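Local coordinates for GCN5-related N-acetyltransferase (Kribbella flavida, PDB 4IUS), which probably transfers an acyl group, as from acetyl-CoA, to an amine acceptor, at residues A[16-21]-A[31-36]; A[52-57]-A[87-92]; A[117-122]-A[164-169]. The protein carries 1 engineered substitution. All blocks are in the same frame, centred on the assembly; numbering follows the deposited sequence. Where two conformers were deposited one is given.

Contact 1 (A[16-21]-A[31-36]). With SO4 (sulfate ion), chain C; SO4 (sulfate ion), chain D.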
loop_
_atom_site.group_PDB
_atom_site.type_symbol
_atom_site.label_atom_id
_atom_site.label_comp_id
_atom_site.label_asym_id
_atom_site.label_seq_id
_atom_site.Cartn_x
_atom_site.Cartn_y
_atom_site.Cartn_z
ATOM N N GLN A 16 -1.962 -11.037 4.821
ATOM C CA GLN A 16 -3.320 -11.415 5.181
ATOM C C GLN A 16 -4.333 -10.726 4.259
ATOM O O GLN A 16 -5.305 -11.351 3.788
ATOM C CB GLN A 16 -3.582 -11.063 6.653
ATOM C CG GLN A 16 -4.927 -11.500 7.195
ATOM C CD GLN A 16 -5.142 -11.087 8.636
ATOM O OE1 GLN A 16 -4.197 -10.780 9.372
ATOM N NE2 GLN A 16 -6.391 -11.070 9.046
ATOM N N GLY A 17 -4.103 -9.442 3.949
ATOM C CA GLY A 17 -4.996 -8.715 3.028
ATOM C C GLY A 17 -4.910 -9.231 1.601
ATOM O O GLY A 17 -5.940 -9.451 0.929
ATOM N N LEU A 18 -3.697 -9.469 1.147
ATOM C CA LEU A 18 -3.479 -9.833 -0.246
ATOM C C LEU A 18 -4.082 -11.186 -0.588
ATOM O O LEU A 18 -4.577 -11.395 -1.698
ATOM C CB LEU A 18 -2.000 -9.853 -0.595
ATOM C CG LEU A 18 -1.321 -8.478 -0.696
ATOM C CD1 LEU A 18 0.200 -8.625 -0.691
ATOM C CD2 LEU A 18 -1.766 -7.680 -1.928
ATOM N N VAL A 19 -3.994 -12.141 0.344
ATOM C CA VAL A 19 -4.444 -13.498 0.064
ATOM C C VAL A 19 -5.956 -13.623 -0.032
ATOM O O VAL A 19 -6.444 -14.609 -0.543
ATOM C CB VAL A 19 -3.926 -14.542 1.072
ATOM C CG1 VAL A 19 -2.406 -14.623 1.096
ATOM C CG2 VAL A 19 -4.483 -14.342 2.460
ATOM N N ARG A 20 -6.709 -12.622 0.432
ATOM C CA ARG A 20 -8.161 -12.690 0.322
ATOM C C ARG A 20 -8.622 -12.756 -1.131
ATOM O O ARG A 20 -9.736 -13.230 -1.363
ATOM C CB ARG A 20 -8.835 -11.520 1.016
ATOM C CG ARG A 20 -8.565 -11.449 2.509
ATOM C CD ARG A 20 -9.149 -10.178 3.085
ATOM N NE ARG A 20 -9.010 -10.113 4.542
ATOM C CZ ARG A 20 -8.663 -9.022 5.247
ATOM N NH1 ARG A 20 -8.376 -7.878 4.659
ATOM N NH2 ARG A 20 -8.620 -9.087 6.560
ATOM N N SER A 21 -7.827 -12.251 -2.076
ATOM C CA SER A 21 -8.226 -12.228 -3.475
ATOM C C SER A 21 -7.195 -12.793 -4.463
ATOM O O SER A 21 -7.284 -12.587 -5.668
ATOM C CB SER A 21 -8.597 -10.802 -3.892
ATOM O OG SER A 21 -7.487 -9.970 -3.787
ATOM N N VAL A 31 6.180 -16.302 -1.005
ATOM C CA VAL A 31 4.876 -16.695 -1.511
ATOM C C VAL A 31 4.534 -15.827 -2.704
ATOM O O VAL A 31 4.566 -14.592 -2.640
ATOM C CB VAL A 31 3.746 -16.667 -0.452
ATOM C CG1 VAL A 31 3.601 -15.320 0.247
ATOM C CG2 VAL A 31 2.428 -17.173 -1.044
ATOM N N GLY A 32 4.231 -16.493 -3.808
ATOM C CA GLY A 32 3.715 -15.805 -4.992
ATOM C C GLY A 32 2.216 -15.680 -4.893
ATOM O O GLY A 32 1.531 -16.588 -4.438
ATOM N N LEU A 33 1.705 -14.545 -5.291
ATOM C CA LEU A 33 0.291 -14.198 -5.140
ATOM C C LEU A 33 -0.238 -13.784 -6.510
ATOM O O LEU A 33 0.184 -12.785 -7.086
ATOM C CB LEU A 33 0.135 -13.090 -4.138
ATOM C CG LEU A 33 0.634 -13.405 -2.728
ATOM C CD1 LEU A 33 0.765 -12.107 -1.902
ATOM C CD2 LEU A 33 -0.224 -14.452 -2.010
ATOM N N LEU A 34 -1.158 -14.590 -7.044
ATOM C CA LEU A 34 -1.666 -14.424 -8.424
ATOM C C LEU A 34 -3.148 -14.018 -8.373
ATOM O O LEU A 34 -4.000 -14.745 -7.857
ATOM C CB LEU A 34 -1.456 -15.718 -9.244
ATOM C CG LEU A 34 -0.004 -15.986 -9.645
ATOM C CD1 LEU A 34 0.309 -17.444 -9.986
ATOM C CD2 LEU A 34 0.436 -15.083 -10.789
ATOM N N HIS A 35 -3.450 -12.868 -8.951
ATOM C CA HIS A 35 -4.807 -12.351 -9.034
ATOM C C HIS A 35 -5.522 -12.982 -10.205
ATOM O O HIS A 35 -4.886 -13.493 -11.123
ATOM C CB HIS A 35 -4.699 -10.857 -9.201
ATOM C CG HIS A 35 -5.944 -10.110 -8.891
ATOM N ND1 HIS A 35 -6.967 -9.916 -9.786
ATOM C CD2 HIS A 35 -6.331 -9.517 -7.707
ATOM C CE1 HIS A 35 -7.943 -9.223 -9.167
ATOM N NE2 HIS A 35 -7.562 -8.978 -7.914
ATOM N N ASP A 36 -6.849 -12.959 -10.197
ATOM C CA ASP A 36 -7.597 -13.367 -11.387
ATOM C C ASP A 36 -7.268 -12.493 -12.610
ATOM O O ASP A 36 -7.139 -12.991 -13.719
ATOM C CB ASP A 36 -9.116 -13.346 -11.115
ATOM C CG ASP A 36 -9.588 -14.486 -10.186
ATOM O OD1 ASP A 36 -8.813 -15.414 -9.877
ATOM O OD2 ASP A 36 -10.765 -14.462 -9.779
HETATM S S SO4 C . -9.299 -12.725 7.227
HETATM O O1 SO4 C . -9.453 -11.488 8.021
HETATM O O2 SO4 C . -9.431 -12.413 5.786
HETATM O O3 SO4 C . -7.927 -13.257 7.385
HETATM O O4 SO4 C . -10.325 -13.711 7.603
HETATM S S SO4 D . -7.859 -10.342 12.559
HETATM O O1 SO4 D . -7.675 -9.370 13.657
HETATM O O2 SO4 D . -7.645 -9.724 11.226
HETATM O O3 SO4 D . -6.928 -11.476 12.693
HETATM O O4 SO4 D . -9.222 -10.867 12.682
HETATM O O HOH W 1 -8.580 -12.446 -7.939
HETATM O O HOH W 2 -8.598 -7.890 -5.425
#
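The imidazole of His35 meets Ser21 through its CD2 carbon, which lies 3.8 Å from Ser21 O along an oblique approach. One face of the ring has a water over its centre, 3.4 Å above the plane; this water donates to Ser21 O and accepts from Asp36 N. A second water lies at the edge, in plane, and joins His35 NE2 to Ser21 OG. His35 ND1 is hydrogen-bonded to the backbone N of Glu37, which helps to fix the ring's rotation. A small hydroxyl and a two-nitrogen ring suit such a hydrated margin. The other flat group, the Arg20 guanidinium, is gripped at its edge by a sulfate, probably from the crystallisation liquor: Arg20 NE reaches O2 of this chain C sulfate at 2.6 Å, almost straight (175°), and Arg20 NH2 reaches its O1 at 2.9 Å. Gln16 NE2 shares this ion.

Helix 6-19 here lies on a three-stranded antiparallel sheet, of which strand 30-35 is the central member. The apolar join falls to branched aliphatic side chains. Leu33 CG stands anti to the carbonyl carbon (chi1 -61°); of its methyls one goes to Leu18, the other to Val19. Leu33 CD1 meets Leu18 CD1 at 3.7 Å, the two leucines crossing at about a right angle, while Leu33 CD2 touches Val19 CG1 at 3.8 Å. Val46 of the neighbouring strand packs against both leucines.

Contact 2 (A[52-57]-A[87-92])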
loop_
_atom_site.group_PDB
_atom_site.type_symbol
_atom_site.label_atom_id
_atom_site.label_comp_id
_atom_site.label_asym_id
_atom_site.label_seq_id
_atom_site.Cartn_x
_atom_site.Cartn_y
_atom_site.Cartn_z
ATOM N N VAL A 52 10.319 -14.401 10.762
ATOM C CA VAL A 52 10.897 -15.736 10.914
ATOM C C VAL A 52 12.191 -15.809 10.099
ATOM O O VAL A 52 12.204 -15.391 8.950
ATOM C CB VAL A 52 9.906 -16.805 10.398
ATOM C CG1 VAL A 52 10.461 -18.233 10.499
ATOM C CG2 VAL A 52 8.581 -16.674 11.159
ATOM N N PRO A 53 13.278 -16.365 10.668
ATOM C CA PRO A 53 14.524 -16.481 9.923
ATOM C C PRO A 53 14.334 -17.352 8.702
ATOM O O PRO A 53 13.468 -18.258 8.726
ATOM C CB PRO A 53 15.468 -17.197 10.880
ATOM C CG PRO A 53 14.767 -17.398 12.126
ATOM C CD PRO A 53 13.422 -16.790 12.068
ATOM N N PHE A 54 15.065 -17.048 7.653
ATOM C CA PHE A 54 15.032 -17.863 6.463
ATOM C C PHE A 54 16.392 -18.454 6.138
ATOM O O PHE A 54 17.429 -17.978 6.560
ATOM C CB PHE A 54 14.526 -17.054 5.258
ATOM C CG PHE A 54 15.522 -16.054 4.737
ATOM C CD1 PHE A 54 15.680 -14.782 5.301
ATOM C CD2 PHE A 54 16.330 -16.410 3.680
ATOM C CE1 PHE A 54 16.674 -13.929 4.840
ATOM C CE2 PHE A 54 17.292 -15.530 3.191
ATOM C CZ PHE A 54 17.467 -14.309 3.773
ATOM N N ASP A 55 16.357 -19.498 5.340
ATOM C CA ASP A 55 17.537 -20.177 4.916
ATOM C C ASP A 55 17.821 -19.718 3.487
ATOM O O ASP A 55 17.059 -20.008 2.568
ATOM C CB ASP A 55 17.288 -21.675 4.933
ATOM C CG ASP A 55 18.521 -22.467 4.605
ATOM O OD1 ASP A 55 19.521 -21.910 4.047
ATOM O OD2 ASP A 55 18.451 -23.673 4.915
ATOM N N PRO A 56 18.929 -18.990 3.275
ATOM C CA PRO A 56 19.205 -18.500 1.930
ATOM C C PRO A 56 19.345 -19.585 0.877
ATOM O O PRO A 56 19.082 -19.327 -0.293
ATOM C CB PRO A 56 20.518 -17.741 2.060
ATOM C CG PRO A 56 21.070 -18.162 3.362
ATOM C CD PRO A 56 19.966 -18.607 4.253
ATOM N N ALA A 57 19.701 -20.803 1.302
ATOM C CA ALA A 57 19.898 -21.898 0.367
ATOM C C ALA A 57 18.607 -22.244 -0.367
ATOM O O ALA A 57 18.666 -22.821 -1.449
ATOM C CB ALA A 57 20.460 -23.129 1.086
ATOM N N PRO A 87 15.222 -9.546 7.454
ATOM C CA PRO A 87 16.476 -8.904 7.121
ATOM C C PRO A 87 17.320 -9.791 6.190
ATOM O O PRO A 87 17.489 -10.984 6.443
ATOM C CB PRO A 87 17.152 -8.727 8.475
ATOM C CG PRO A 87 16.047 -8.681 9.453
ATOM C CD PRO A 87 14.950 -9.535 8.906
ATOM N N GLY A 88 17.857 -9.181 5.151
ATOM C CA GLY A 88 18.724 -9.832 4.177
ATOM C C GLY A 88 18.035 -10.555 3.054
ATOM O O GLY A 88 18.717 -10.984 2.111
ATOM N N LEU A 89 16.722 -10.715 3.107
ATOM C CA LEU A 89 16.034 -11.490 2.086
ATOM C C LEU A 89 16.146 -10.808 0.717
ATOM O O LEU A 89 16.394 -11.467 -0.287
ATOM C CB LEU A 89 14.599 -11.796 2.504
ATOM C CG LEU A 89 13.755 -12.637 1.534
ATOM C CD1 LEU A 89 14.402 -13.984 1.201
ATOM C CD2 LEU A 89 12.370 -12.858 2.127
ATOM N N ALA A 90 15.942 -9.496 0.685
ATOM C CA ALA A 90 16.029 -8.779 -0.570
ATOM C C ALA A 90 17.360 -9.002 -1.273
ATOM O O ALA A 90 17.402 -9.202 -2.484
ATOM C CB ALA A 90 15.779 -7.282 -0.371
ATOM N N TYR A 91 18.435 -9.009 -0.520
ATOM C CA TYR A 91 19.745 -9.179 -1.130
ATOM C C TYR A 91 19.905 -10.583 -1.713
ATOM O O TYR A 91 20.543 -10.741 -2.750
ATOM C CB TYR A 91 20.873 -8.924 -0.142
ATOM C CG TYR A 91 21.160 -7.467 0.125
ATOM C CD1 TYR A 91 21.291 -6.543 -0.917
ATOM C CD2 TYR A 91 21.514 -7.077 1.387
ATOM C CE1 TYR A 91 21.655 -5.226 -0.650
ATOM C CE2 TYR A 91 21.844 -5.766 1.671
ATOM C CZ TYR A 91 21.918 -4.849 0.646
ATOM O OH TYR A 91 22.252 -3.561 0.937
ATOM N N VAL A 92 19.304 -11.596 -1.095
ATOM C CA VAL A 92 19.365 -12.950 -1.661
ATOM C C VAL A 92 18.548 -12.994 -2.978
ATOM O O VAL A 92 18.945 -13.601 -3.955
ATOM C CB VAL A 92 18.962 -14.014 -0.658
ATOM C CG1 VAL A 92 19.154 -15.400 -1.291
ATOM C CG2 VAL A 92 19.800 -13.903 0.635
#
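Phe54 projects from the loop toward the start of helix 89-95, and its ring is met there from a face and along an edge. Leu89 comes over the face. Its CD1 methyl stands 3.9 Å from the centroid of the Phe54 ring and only 12° off the ring normal, a CH-pi contact of nearly central geometry. Leu89 CG lies anti to the backbone N (chi1 -179°), and from it CD1 continues to the ring centre, while Leu89 CB rests 3.8 Å from Phe54 CE1; leucine thus serves the ring with both the root and a branch of its side chain.

Val92, one helical turn further on, approaches differently. It and Phe54 reach toward each other tip to tip, with Val92 CG2 in the ring plane and 3.9 Å from Phe54 CZ. At another part of the rim, Pro87 O lies in plane, 3.5 Å from Phe54 CE1, where the slightly positive ring hydrogens can face a carbonyl oxygen.

Pro56 adds a lighter touch, its CB 4.2 Å from Val92 CG2, and Val59 of helix 59-71 touches both Leu89 and Val92. Next to Pro56, Asp55 OD1 accepts a bond from Ala57 N at 3.0 Å, met from above the carboxylate plane, an Asx turn that shapes the loop as it leads into that helix.

Gly88, whose positive phi suits a residue without a side chain, occupies the N-cap, and its N is bonded to Glu83. In the fold this is a surface contact, in which an aromatic residue of the loop before helix 59-71 packs on the Gly88-capped N-terminal turn of helix 89-95.

Contact 3 (A[117-122]-A[164-169])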
loop_
_atom_site.group_PDB
_atom_site.type_symbol
_atom_site.label_atom_id
_atom_site.label_comp_id
_atom_site.label_asym_id
_atom_site.label_seq_id
_atom_site.Cartn_x
_atom_site.Cartn_y
_atom_site.Cartn_z
ATOM N N PRO A 117 -5.377 18.375 10.756
ATOM C CA PRO A 117 -5.224 19.814 10.720
ATOM C C PRO A 117 -6.542 20.564 10.642
ATOM O O PRO A 117 -7.563 20.003 10.254
ATOM C CB PRO A 117 -4.429 20.063 9.435
ATOM C CG PRO A 117 -3.773 18.751 9.119
ATOM C CD PRO A 117 -4.759 17.732 9.572
ATOM N N GLU A 118 -6.514 21.837 10.970
ATOM C CA GLU A 118 -7.671 22.690 10.744
ATOM C C GLU A 118 -7.946 22.794 9.254
ATOM O O GLU A 118 -7.024 22.898 8.444
ATOM C CB GLU A 118 -7.371 24.083 11.336
ATOM C CG GLU A 118 -8.430 25.146 11.088
ATOM C CD GLU A 118 -8.195 26.476 11.789
ATOM O OE1 GLU A 118 -7.147 26.648 12.451
ATOM O OE2 GLU A 118 -9.102 27.344 11.676
ATOM N N PHE A 119 -9.227 22.800 8.899
ATOM C CA PHE A 119 -9.637 22.927 7.506
ATOM C C PHE A 119 -9.765 24.416 7.141
ATOM O O PHE A 119 -10.398 25.169 7.900
ATOM C CB PHE A 119 -10.988 22.239 7.294
ATOM C CG PHE A 119 -10.912 20.735 7.121
ATOM C CD1 PHE A 119 -10.122 19.927 7.914
ATOM C CD2 PHE A 119 -11.575 20.166 6.073
ATOM C CE1 PHE A 119 -10.092 18.566 7.689
ATOM C CE2 PHE A 119 -11.521 18.812 5.831
ATOM C CZ PHE A 119 -10.792 18.022 6.640
ATOM N N PRO A 120 -9.187 24.853 5.993
ATOM C CA PRO A 120 -9.365 26.225 5.558
ATOM C C PRO A 120 -10.819 26.546 5.213
ATOM O O PRO A 120 -11.645 25.657 5.053
ATOM C CB PRO A 120 -8.488 26.332 4.319
ATOM C CG PRO A 120 -7.611 25.162 4.329
ATOM C CD PRO A 120 -8.286 24.101 5.109
ATOM N N ALA A 121 -11.112 27.827 5.068
ATOM C CA ALA A 121 -12.452 28.269 4.679
ATOM C C ALA A 121 -12.866 27.611 3.352
ATOM O O ALA A 121 -12.067 27.508 2.420
ATOM C CB ALA A 121 -12.495 29.803 4.540
ATOM N N GLY A 122 -14.109 27.151 3.298
ATOM C CA GLY A 122 -14.653 26.529 2.085
ATOM C C GLY A 122 -14.380 25.052 1.943
ATOM O O GLY A 122 -14.914 24.431 1.022
ATOM N N VAL A 164 -12.211 8.808 1.112
ATOM C CA VAL A 164 -12.753 10.115 1.492
ATOM C C VAL A 164 -12.552 11.098 0.335
ATOM O O VAL A 164 -11.628 10.943 -0.454
ATOM C CB VAL A 164 -12.106 10.661 2.800
ATOM C CG1 VAL A 164 -12.209 9.624 3.915
ATOM C CG2 VAL A 164 -10.684 11.160 2.574
ATOM N N LEU A 165 -13.420 12.088 0.290
ATOM C CA LEU A 165 -13.247 13.234 -0.582
ATOM C C LEU A 165 -13.176 14.487 0.259
ATOM O O LEU A 165 -14.006 14.722 1.151
ATOM C CB LEU A 165 -14.441 13.330 -1.559
ATOM C CG LEU A 165 -14.498 12.199 -2.603
ATOM C CD1 LEU A 165 -15.808 12.263 -3.385
ATOM C CD2 LEU A 165 -13.301 12.219 -3.559
ATOM N N ILE A 166 -12.199 15.315 -0.075
ATOM C CA ILE A 166 -12.074 16.673 0.437
ATOM C C ILE A 166 -12.669 17.578 -0.636
ATOM O O ILE A 166 -12.303 17.456 -1.823
ATOM C CB ILE A 166 -10.607 17.051 0.701
ATOM C CG1 ILE A 166 -9.949 16.120 1.675
ATOM C CG2 ILE A 166 -10.459 18.512 1.096
ATOM C CD1 ILE A 166 -10.572 16.113 3.018
ATOM N N ARG A 167 -13.594 18.450 -0.246
ATOM C CA ARG A 167 -14.298 19.310 -1.177
ATOM C C ARG A 167 -13.981 20.756 -0.907
ATOM O O ARG A 167 -13.819 21.164 0.239
ATOM C CB ARG A 167 -15.781 19.077 -1.055
ATOM C CG ARG A 167 -16.173 17.594 -1.105
ATOM C CD ARG A 167 -16.705 17.065 0.219
ATOM N NE ARG A 167 -17.873 17.877 0.543
ATOM C CZ ARG A 167 -19.057 17.751 -0.043
ATOM N NH1 ARG A 167 -20.030 18.646 0.179
ATOM N NH2 ARG A 167 -19.287 16.713 -0.840
HETATM N N MSE A 168 -13.911 21.517 -1.976
HETATM C CA MSE A 168 -13.788 22.953 -1.907
HETATM C C MSE A 168 -15.060 23.554 -2.510
HETATM O O MSE A 168 -15.388 23.267 -3.680
HETATM C CB MSE A 168 -12.531 23.382 -2.663
HETATM C CG MSE A 168 -12.299 24.872 -2.706
HETATM SE SE MSE A 168 -11.923 25.724 -1.014
HETATM C CE MSE A 168 -10.022 25.321 -0.946
ATOM N N ASP A 169 -15.782 24.312 -1.718
ATOM C CA ASP A 169 -17.057 24.855 -2.149
ATOM C C ASP A 169 -17.915 23.741 -2.781
ATOM O O ASP A 169 -18.611 23.957 -3.776
ATOM C CB ASP A 169 -16.846 26.042 -3.091
ATOM C CG ASP A 169 -16.139 27.185 -2.429
ATOM O OD1 ASP A 169 -16.394 27.437 -1.222
ATOM O OD2 ASP A 169 -15.336 27.812 -3.109
#
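Gly122 and Asp169 are joined by the one hydrogen bond between the two segments. Asp169 N donates to Gly122 O at 2.9 Å, nearly straight at 165°, with the donor tilted 18° from the carbonyl plane. The same oxygen also receives a CA-H...O contact, with Met168 CA 3.5 Å from Gly122 O, so two donors of unequal strength converge on it. The N-H bond extends the antiparallel pairing in which strand 123-127, at the margin of the mixed sheet, lies against strand 161-168; the backbones of Arg167 and Thr124 continue it. Glycine suits position 122, because at its positive phi of 86° a side chain would be jammed against the carbonyl O of Ala121 and would crowd Asp169 OD1.

Apolar contact is concentrated at Phe119 and Ile166. The ring atom Phe119 CE2 lies 4.0 Å from Ile166 CD1, and CZ is scarcely farther; the side chains cross obliquely. Ile166 is buried, and its long branch ending in CD1 comes nearer to the loop than its first bond would suggest. Ala125 of strand 123-127 touches both side chains, which places the pair over the sheet. Pro117 O lies at the edge of the Phe119 ring, in its plane.

Between the two segments the directional bonding is thus a backbone bond, setting the register where the loop enters the sheet, whereas the less directional aromatic-aliphatic packing holds the preceding loop against it.

Overall arrangement
From the N terminus, contact 1 comes first: helix 6-19 folds back on the central strand of the small antiparallel sheet, closing a loop made mostly of strand 22-27 and its turn. Contact 2 closes next, around helix 59-71 and strand 78-82, and ties the loop after strand 44-47 to helix 89-95. Last comes contact 3, which spans strand 123-127 and helix 131-141 and fastens the entry to that outermost strand to strand 161-168. The three follow in series, neither nesting nor crossing. Contacts 1 and 2 have centres about 21 Å apart; contact 3 lies on the opposite side of the chain's centre from both.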